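Local coordinates for protein (5-formylfuran-3-yl)methyl phosphate transaminase (Methanococcus jannaschii, PDB 2Z61) that catalyses the pyridoxal phosphate-dependent transamination between 4-(hydroxymethyl)-2-furancarboxaldehyde phosphate and alanine that yields the furan precursor of methanofuran, at residues 91-96 with 243-248; 195-200 with 277-282; 45-50 with 269-274. One frame throughout, in Å; residues are numbered along the deposited sequence.

In the fold
Contact 1 is wholly buried, whereas contacts 2 and 3 are only partly so, and contact 3 includes exposed residues. Contact 1 sets helix 238-251 against strand 92-95, at one edge of the mixed sheet. Contacts 2 and 3 share helix 269-295, on segments that adjoin in sequence, and their centres lie about 18 Å apart. Contact 2 receives a loop, contact 3 the start of helix 45-56. Contact 1 lies apart from both, its nearest atoms about 17 Å from contact 2 and about 13 Å from contact 3. Chemistry follows place: a buried amide among isoleucines in contact 1, aromatic and aliphatic packing in contact 2, carboxylates beside a helix start in contact 3.

Contact 1: 91-96 with 243-248; sequences NIIITG and AILKLQ
Gln248 reaches from helix 238-251 to the backbone of strand 92-95, sliding past Ile93, which comes the other way. CB points toward the strand; CG is anti to the backbone N (chi1 170°), and a bend at chi2 then turns the chain. CB and CG serve as the spacer; the first strand atom within packing range is met at Gln248 CD, 3.8 Å from Ile94 O. The amide then divides its work. Gln248 NE2 donates to Ile94 O at 2.6 Å with an N-H...O angle of 139°, and that oxygen lies close to the amide plane. NE2 also donates to Ser65 O, so two acceptors grip this nitrogen and would fix the rotation of the amide. Gln248 OE1 takes a hydrogen from a water at 2.6 Å, and that water accepts from Gly96 N. Ile93 CG2 lies over one face of the amide, 3.7 Å from Gln248 NE2. Ile93 CD1 presses on the helix backbone, 3.7 Å from Leu245 N, and packs 4.0 Å from Ile244 CG2. The buried polar tip thus has partners on both nitrogen and oxygen among mainly apolar side chains. The axes of 92-95 and 243-248 approach to 9.7 Å, with 24° between their directions. Helix 238-251 thus packs on the sheet's edge strand within this chain, consistent with the large domain of fold-type I enzymes, and the glutamine ties the two together. Phe104 of helix 98-109 covers Ile244 and Gln248, Ile94 meets helix 69-82, and Ala243 and Leu247 pack on Leu6 of the second subunit.

Contact 2: 195-200 with 277-282; sequences LVYEGK and SMIKEF
The ring of Tyr197 packs against Ile279 and Phe282 of helix 269-295. Tyr197 CD2 and CE2 cross Ile279 obliquely, with Tyr197 CE2 3.9 Å from Ile279 CG2 and 3.6 Å from Ile279 O. On one face of the tyrosine ring sits Leu195 O, 4.1 Å above the plane and displaced toward the rim. The second flat group, the Phe282 ring, meets Phe41 edge-to-face and lies against Tyr307 with the planes about 25° apart. From the loop it receives Leu195 CD2, 4.2 Å from Phe282 CD1; the same Leu195 CD2 methyl lies 4.1 Å from Ile279 CG1. Tyr197 CG stands beside the backbone N (chi1 -41°); at the far end of the ring Tyr197 OH lies 3.3 Å from Phe282 CB. That hydroxyl donates to Ala306 O, which makes a third element part of the contact. A phenylalanine in place of Tyr197 would probably leave Ala306 O without its hydroxyl partner and open a gap beside Phe282 CB. No hydrogen bond joins the two segments, so the contact rests on shape and apolar surface. Backbone bonds from Leu195 to Ala306 and from Tyr197 to Ile304 tie the loop to the chain leading into strand 308-309. This is consistent with the fold-type I aminotransferase architecture, in which a long helix runs from the large domain into the small one, here met by a loop between strands 185-189 and 214-219.

Contact 3: 45-50 with 269-274; sequences KPIVDE and KETERE
Pro46 and Glu274 meet tip to tip, with Pro46 CD 3.1 Å from Glu274 OE2. The other carboxylate oxygen carries the hydrogen bond across the contact: Lys45 N donates to Glu274 OE1 at 3.2 Å, with an N-H...O angle of 148°, into the syn lone pair. One carboxylate thus covers both the first N-H of helix 45-56 and the ring of the proline that follows. Beside it, Glu270 crosses Pro46 at about a right angle, its CG 3.9 Å from Pro46 CG. Thr271 also lies against the proline, and its CG2 comes within 4.2 Å of Ile47 CD1.

Torsions and neighbours set these groups. Glu274 has CG beside the backbone N (chi1 -68°) and is extended beyond it, which carries the carboxylate across to the other helix. Glu270, one turn earlier, brings its OE1 to 2.7 Å from Glu274 OE2. Thr271 is held by its hydroxyl, bonded to Lys265 O just before helix 269-295 begins. Pro44 touches both Thr271 and Glu274, and Ile47 rests on Ala266 and Met226. The axes of 45-50 and 269-274 approach to 9.3 Å with 130° between their directions, so two N-terminal turns are joined while their helices run in largely opposed directions.

A carboxylate from one helix start, set at the N-terminal turn of another, would be stabilised by that helix end, which is likely to favour its charged form. The close oxygen of Glu270 would work against this, and so close a pair of oxygens suggests that one of the acids holds a proton.

Contact 1: 91-96 with 243-248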
loop_
_atom_site.group_PDB
_atom_site.type_symbol
_atom_site.label_atom_id
_atom_site.label_comp_id
_atom_site.label_asym_id
_atom_site.label_seq_id
_atom_site.Cartn_x
_atom_site.Cartn_y
_atom_site.Cartn_z
ATOM N N ASN A 91 10.807 -11.839 12.677
ATOM C CA ASN A 91 9.534 -11.502 13.313
ATOM C C ASN A 91 9.081 -10.098 12.938
ATOM O O ASN A 91 8.135 -9.570 13.517
ATOM C CB ASN A 91 9.657 -11.568 14.836
ATOM C CG ASN A 91 9.931 -12.958 15.340
ATOM O OD1 ASN A 91 10.777 -13.161 16.213
ATOM N ND2 ASN A 91 9.220 -13.937 14.788
ATOM N N ILE A 92 9.757 -9.506 11.961
ATOM C CA ILE A 92 9.459 -8.148 11.534
ATOM C C ILE A 92 9.227 -8.047 10.028
ATOM O O ILE A 92 9.920 -8.689 9.244
ATOM C CB ILE A 92 10.637 -7.207 11.901
ATOM C CG1 ILE A 92 11.035 -7.420 13.364
ATOM C CG2 ILE A 92 10.263 -5.752 11.632
ATOM C CD1 ILE A 92 11.948 -6.340 13.927
ATOM N N ILE A 93 8.239 -7.255 9.627
ATOM C CA ILE A 93 7.988 -7.037 8.207
ATOM C C ILE A 93 7.872 -5.540 7.952
ATOM O O ILE A 93 7.191 -4.819 8.689
ATOM C CB ILE A 93 6.703 -7.714 7.708
ATOM C CG1 ILE A 93 6.850 -9.233 7.770
ATOM C CG2 ILE A 93 6.440 -7.313 6.266
ATOM C CD1 ILE A 93 5.726 -9.978 7.065
ATOM N N ILE A 94 8.562 -5.070 6.917
ATOM C CA ILE A 94 8.523 -3.656 6.558
ATOM C C ILE A 94 7.321 -3.461 5.625
ATOM O O ILE A 94 7.235 -4.088 4.566
ATOM C CB ILE A 94 9.819 -3.233 5.824
ATOM C CG1 ILE A 94 11.046 -3.618 6.655
ATOM C CG2 ILE A 94 9.809 -1.739 5.568
ATOM C CD1 ILE A 94 11.016 -3.140 8.113
ATOM N N THR A 95 6.393 -2.601 6.022
ATOM C CA THR A 95 5.183 -2.359 5.230
ATOM C C THR A 95 5.203 -0.982 4.571
ATOM O O THR A 95 6.069 -0.155 4.857
ATOM C CB THR A 95 3.910 -2.442 6.115
ATOM O OG1 THR A 95 4.035 -1.535 7.220
ATOM C CG2 THR A 95 3.720 -3.840 6.658
ATOM N N GLY A 96 4.233 -0.737 3.697
ATOM C CA GLY A 96 4.151 0.553 3.034
ATOM C C GLY A 96 3.337 1.489 3.898
ATOM O O GLY A 96 2.242 1.899 3.526
ATOM N N ALA A 243 1.787 -15.097 7.739
ATOM C CA ALA A 243 0.505 -14.815 7.115
ATOM C C ALA A 243 0.497 -13.414 6.502
ATOM O O ALA A 243 0.000 -13.214 5.396
ATOM C CB ALA A 243 -0.615 -14.947 8.143
ATOM N N ILE A 244 1.040 -12.451 7.237
ATOM C CA ILE A 244 1.100 -11.076 6.766
ATOM C C ILE A 244 2.003 -10.984 5.540
ATOM O O ILE A 244 1.778 -10.158 4.663
ATOM C CB ILE A 244 1.590 -10.125 7.898
ATOM C CG1 ILE A 244 0.490 -10.011 8.963
ATOM C CG2 ILE A 244 1.929 -8.745 7.340
ATOM C CD1 ILE A 244 0.783 -9.038 10.072
ATOM N N LEU A 245 3.011 -11.848 5.467
ATOM C CA LEU A 245 3.923 -11.864 4.329
ATOM C C LEU A 245 3.184 -12.220 3.036
ATOM O O LEU A 245 3.410 -11.605 1.993
ATOM C CB LEU A 245 5.057 -12.865 4.560
ATOM C CG LEU A 245 6.119 -12.973 3.459
ATOM C CD1 LEU A 245 6.640 -11.583 3.089
ATOM C CD2 LEU A 245 7.263 -13.851 3.946
ATOM N N LYS A 246 2.311 -13.221 3.107
ATOM C CA LYS A 246 1.529 -13.640 1.953
ATOM C C LYS A 246 0.672 -12.484 1.464
ATOM O O LYS A 246 0.562 -12.254 0.257
ATOM C CB LYS A 246 0.644 -14.833 2.316
ATOM C CG LYS A 246 1.428 -16.047 2.795
ATOM C CD LYS A 246 0.541 -17.048 3.521
ATOM C CE LYS A 246 -0.613 -17.507 2.648
ATOM N NZ LYS A 246 -0.139 -18.315 1.490
ATOM N N LEU A 247 0.065 -11.757 2.398
ATOM C CA LEU A 247 -0.762 -10.615 2.036
ATOM C C LEU A 247 0.107 -9.548 1.369
ATOM O O LEU A 247 -0.275 -8.964 0.351
ATOM C CB LEU A 247 -1.432 -10.025 3.280
ATOM C CG LEU A 247 -2.542 -10.858 3.922
ATOM C CD1 LEU A 247 -2.912 -10.260 5.260
ATOM C CD2 LEU A 247 -3.759 -10.903 3.001
ATOM N N GLN A 248 1.279 -9.302 1.948
ATOM C CA GLN A 248 2.214 -8.310 1.425
ATOM C C GLN A 248 2.731 -8.671 0.031
ATOM O O GLN A 248 2.819 -7.807 -0.840
ATOM C CB GLN A 248 3.396 -8.138 2.385
ATOM C CG GLN A 248 4.547 -7.303 1.820
ATOM C CD GLN A 248 4.705 -5.963 2.522
ATOM O OE1 GLN A 248 3.750 -5.212 2.671
ATOM N NE2 GLN A 248 5.921 -5.661 2.950
HETATM O O HOH W 1 2.273 -3.235 3.388
#

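Contact 2: 195-200 with 277-282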
loop_
_atom_site.group_PDB
_atom_site.type_symbol
_atom_site.label_atom_id
_atom_site.label_comp_id
_atom_site.label_asym_id
_atom_site.label_seq_id
_atom_site.Cartn_x
_atom_site.Cartn_y
_atom_site.Cartn_z
ATOM N N LEU A 195 6.736 9.921 21.208
ATOM C CA LEU A 195 6.202 11.265 21.368
ATOM C C LEU A 195 5.466 11.287 22.701
ATOM O O LEU A 195 4.240 11.376 22.752
ATOM C CB LEU A 195 5.247 11.597 20.219
ATOM C CG LEU A 195 5.940 11.734 18.861
ATOM C CD1 LEU A 195 4.926 12.063 17.782
ATOM C CD2 LEU A 195 7.004 12.817 18.955
ATOM N N VAL A 196 6.232 11.168 23.781
ATOM C CA VAL A 196 5.691 11.165 25.140
ATOM C C VAL A 196 6.489 12.184 25.942
ATOM O O VAL A 196 7.714 12.128 25.975
ATOM C CB VAL A 196 5.797 9.756 25.762
ATOM C CG1 VAL A 196 5.386 9.786 27.225
ATOM C CG2 VAL A 196 4.897 8.802 24.993
ATOM N N TYR A 197 5.792 13.108 26.595
ATOM C CA TYR A 197 6.458 14.180 27.326
ATOM C C TYR A 197 6.543 14.047 28.842
ATOM O O TYR A 197 7.254 14.806 29.490
ATOM C CB TYR A 197 5.799 15.509 26.943
ATOM C CG TYR A 197 5.490 15.580 25.461
ATOM C CD1 TYR A 197 4.175 15.561 25.001
ATOM C CD2 TYR A 197 6.515 15.583 24.516
ATOM C CE1 TYR A 197 3.882 15.537 23.637
ATOM C CE2 TYR A 197 6.237 15.556 23.142
ATOM C CZ TYR A 197 4.918 15.531 22.715
ATOM O OH TYR A 197 4.634 15.487 21.369
ATOM N N GLU A 198 5.812 13.089 29.399
ATOM C CA GLU A 198 5.821 12.833 30.836
ATOM C C GLU A 198 5.739 11.331 31.079
ATOM O O GLU A 198 4.837 10.663 30.573
ATOM C CB GLU A 198 4.631 13.504 31.522
ATOM C CG GLU A 198 4.808 14.974 31.836
ATOM C CD GLU A 198 3.643 15.522 32.641
ATOM O OE1 GLU A 198 3.385 14.992 33.745
ATOM O OE2 GLU A 198 2.988 16.480 32.174
ATOM N N GLY A 199 6.682 10.799 31.846
ATOM C CA GLY A 199 6.657 9.377 32.133
ATOM C C GLY A 199 7.557 8.526 31.256
ATOM O O GLY A 199 8.595 8.984 30.773
ATOM N N LYS A 200 7.140 7.283 31.040
ATOM C CA LYS A 200 7.912 6.334 30.245
ATOM C C LYS A 200 7.126 5.793 29.052
ATOM O O LYS A 200 5.897 5.673 29.104
ATOM C CB LYS A 200 8.326 5.155 31.127
ATOM C CG LYS A 200 8.664 5.544 32.557
ATOM C CD LYS A 200 8.386 4.399 33.519
ATOM C CE LYS A 200 8.547 4.839 34.963
ATOM N NZ LYS A 200 8.107 3.769 35.896
ATOM N N SER A 277 15.215 17.282 19.646
ATOM C CA SER A 277 14.965 18.708 19.499
ATOM C C SER A 277 13.495 18.880 19.116
ATOM O O SER A 277 12.819 19.808 19.571
ATOM C CB SER A 277 15.867 19.276 18.400
ATOM O OG SER A 277 15.466 20.581 18.020
ATOM N N MET A 278 13.009 17.967 18.283
ATOM C CA MET A 278 11.625 17.999 17.830
ATOM C C MET A 278 10.700 17.712 19.010
ATOM O O MET A 278 9.705 18.405 19.212
ATOM C CB MET A 278 11.415 16.954 16.725
ATOM C CG MET A 278 10.198 17.190 15.832
ATOM S SD MET A 278 9.915 15.841 14.632
ATOM C CE MET A 278 11.206 16.178 13.400
ATOM N N ILE A 279 11.038 16.692 19.796
ATOM C CA ILE A 279 10.218 16.340 20.944
ATOM C C ILE A 279 10.100 17.513 21.918
ATOM O O ILE A 279 9.029 17.765 22.452
ATOM C CB ILE A 279 10.773 15.089 21.673
ATOM C CG1 ILE A 279 10.574 13.854 20.786
ATOM C CG2 ILE A 279 10.058 14.894 23.010
ATOM C CD1 ILE A 279 11.208 12.588 21.311
ATOM N N LYS A 280 11.196 18.233 22.137
ATOM C CA LYS A 280 11.171 19.384 23.039
ATOM C C LYS A 280 10.217 20.467 22.530
ATOM O O LYS A 280 9.430 21.019 23.293
ATOM C CB LYS A 280 12.574 19.983 23.187
ATOM C CG LYS A 280 13.351 19.513 24.407
ATOM C CD LYS A 280 13.518 18.007 24.444
ATOM C CE LYS A 280 14.372 17.594 25.636
ATOM N NZ LYS A 280 15.699 18.286 25.637
ATOM N N GLU A 281 10.292 20.771 21.238
ATOM C CA GLU A 281 9.426 21.787 20.657
ATOM C C GLU A 281 7.951 21.413 20.815
ATOM O O GLU A 281 7.133 22.253 21.186
ATOM C CB GLU A 281 9.764 21.989 19.173
ATOM C CG GLU A 281 8.833 22.960 18.455
ATOM C CD GLU A 281 8.926 24.384 18.984
ATOM O OE1 GLU A 281 9.061 24.577 20.211
ATOM O OE2 GLU A 281 8.851 25.316 18.162
ATOM N N PHE A 282 7.615 20.155 20.535
ATOM C CA PHE A 282 6.233 19.692 20.664
ATOM C C PHE A 282 5.739 19.883 22.097
ATOM O O PHE A 282 4.592 20.258 22.320
ATOM C CB PHE A 282 6.123 18.205 20.287
ATOM C CG PHE A 282 5.803 17.950 18.828
ATOM C CD1 PHE A 282 6.418 16.911 18.143
ATOM C CD2 PHE A 282 4.857 18.716 18.157
ATOM C CE1 PHE A 282 6.098 16.637 16.816
ATOM C CE2 PHE A 282 4.526 18.451 16.826
ATOM C CZ PHE A 282 5.149 17.409 16.156
#

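Contact 3: 45-50 with 269-274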
loop_
_atom_site.group_PDB
_atom_site.type_symbol
_atom_site.label_atom_id
_atom_site.label_comp_id
_atom_site.label_asym_id
_atom_site.label_seq_id
_atom_site.Cartn_x
_atom_site.Cartn_y
_atom_site.Cartn_z
ATOM N N LYS A 45 17.802 15.431 8.471
ATOM C CA LYS A 45 18.837 15.505 7.443
ATOM C C LYS A 45 19.578 14.219 7.106
ATOM O O LYS A 45 19.710 13.873 5.935
ATOM C CB LYS A 45 19.859 16.590 7.805
ATOM C CG LYS A 45 20.775 16.974 6.652
ATOM C CD LYS A 45 21.845 17.961 7.094
ATOM C CE LYS A 45 22.716 18.401 5.923
ATOM N NZ LYS A 45 21.973 19.275 4.984
ATOM N N PRO A 46 20.101 13.506 8.114
ATOM C CA PRO A 46 20.805 12.271 7.764
ATOM C C PRO A 46 19.942 11.270 7.000
ATOM O O PRO A 46 20.464 10.478 6.212
ATOM C CB PRO A 46 21.301 11.746 9.115
ATOM C CG PRO A 46 20.487 12.488 10.127
ATOM C CD PRO A 46 20.282 13.832 9.535
ATOM N N ILE A 47 18.629 11.311 7.224
ATOM C CA ILE A 47 17.712 10.410 6.529
ATOM C C ILE A 47 17.544 10.892 5.090
ATOM O O ILE A 47 17.609 10.099 4.150
ATOM C CB ILE A 47 16.320 10.345 7.221
ATOM C CG1 ILE A 47 16.456 9.698 8.606
ATOM C CG2 ILE A 47 15.349 9.536 6.359
ATOM C CD1 ILE A 47 15.191 9.727 9.444
ATOM N N VAL A 48 17.342 12.196 4.922
ATOM C CA VAL A 48 17.188 12.776 3.589
ATOM C C VAL A 48 18.419 12.486 2.720
ATOM O O VAL A 48 18.285 12.050 1.567
ATOM C CB VAL A 48 16.976 14.317 3.664
ATOM C CG1 VAL A 48 17.159 14.952 2.275
ATOM C CG2 VAL A 48 15.584 14.627 4.199
ATOM N N ASP A 49 19.615 12.711 3.271
ATOM C CA ASP A 49 20.850 12.475 2.511
ATOM C C ASP A 49 21.020 11.013 2.099
ATOM O O ASP A 49 21.484 10.720 1.002
ATOM C CB ASP A 49 22.084 12.941 3.305
ATOM C CG ASP A 49 22.063 14.442 3.602
ATOM O OD1 ASP A 49 21.371 15.184 2.883
ATOM O OD2 ASP A 49 22.746 14.889 4.542
ATOM N N GLU A 50 20.636 10.093 2.977
ATOM C CA GLU A 50 20.747 8.675 2.675
ATOM C C GLU A 50 19.791 8.321 1.529
ATOM O O GLU A 50 20.069 7.431 0.722
ATOM C CB GLU A 50 20.415 7.858 3.925
ATOM C CG GLU A 50 20.834 6.407 3.861
ATOM C CD GLU A 50 22.270 6.250 3.389
ATOM O OE1 GLU A 50 23.104 7.115 3.742
ATOM O OE2 GLU A 50 22.564 5.262 2.679
ATOM N N LYS A 269 23.259 8.761 15.664
ATOM C CA LYS A 269 23.371 9.739 16.740
ATOM C C LYS A 269 22.836 11.086 16.281
ATOM O O LYS A 269 22.020 11.699 16.960
ATOM C CB LYS A 269 24.831 9.913 17.161
ATOM C CG LYS A 269 25.496 8.663 17.712
ATOM C CD LYS A 269 24.896 8.228 19.038
ATOM C CE LYS A 269 25.649 7.024 19.595
ATOM N NZ LYS A 269 25.079 6.542 20.883
ATOM N N GLU A 270 23.303 11.555 15.132
ATOM C CA GLU A 270 22.843 12.837 14.624
ATOM C C GLU A 270 21.320 12.902 14.500
ATOM O O GLU A 270 20.708 13.904 14.868
ATOM C CB GLU A 270 23.482 13.136 13.264
ATOM C CG GLU A 270 22.847 14.331 12.555
ATOM C CD GLU A 270 22.919 15.614 13.372
ATOM O OE1 GLU A 270 22.205 16.580 13.029
ATOM O OE2 GLU A 270 23.696 15.661 14.350
ATOM N N THR A 271 20.705 11.838 13.987
ATOM C CA THR A 271 19.251 11.833 13.834
ATOM C C THR A 271 18.526 11.895 15.172
ATOM O O THR A 271 17.607 12.698 15.339
ATOM C CB THR A 271 18.759 10.591 13.069
ATOM O OG1 THR A 271 19.302 10.604 11.742
ATOM C CG2 THR A 271 17.232 10.587 12.987
ATOM N N GLU A 272 18.926 11.052 16.122
ATOM C CA GLU A 272 18.276 11.060 17.426
ATOM C C GLU A 272 18.433 12.445 18.044
ATOM O O GLU A 272 17.602 12.884 18.838
ATOM C CB GLU A 272 18.878 9.997 18.352
ATOM C CG GLU A 272 20.306 10.264 18.770
ATOM C CD GLU A 272 20.807 9.267 19.800
ATOM O OE1 GLU A 272 20.213 9.206 20.900
ATOM O OE2 GLU A 272 21.789 8.547 19.512
ATOM N N ARG A 273 19.500 13.136 17.664
ATOM C CA ARG A 273 19.743 14.477 18.167
ATOM C C ARG A 273 18.584 15.346 17.698
ATOM O O ARG A 273 17.940 16.037 18.488
ATOM C CB ARG A 273 21.044 15.031 17.591
ATOM C CG ARG A 273 21.542 16.298 18.256
ATOM C CD ARG A 273 22.109 15.985 19.631
ATOM N NE ARG A 273 23.283 15.115 19.546
ATOM C CZ ARG A 273 23.864 14.532 20.592
ATOM N NH1 ARG A 273 23.381 14.720 21.814
ATOM N NH2 ARG A 273 24.930 13.760 20.417
ATOM N N GLU A 274 18.318 15.289 16.396
ATOM C CA GLU A 274 17.253 16.073 15.790
ATOM C C GLU A 274 15.860 15.722 16.298
ATOM O O GLU A 274 15.035 16.612 16.489
ATOM C CB GLU A 274 17.327 15.942 14.263
ATOM C CG GLU A 274 18.573 16.607 13.682
ATOM C CD GLU A 274 18.766 16.351 12.198
ATOM O OE1 GLU A 274 17.815 16.577 11.418
ATOM O OE2 GLU A 274 19.881 15.932 11.809
#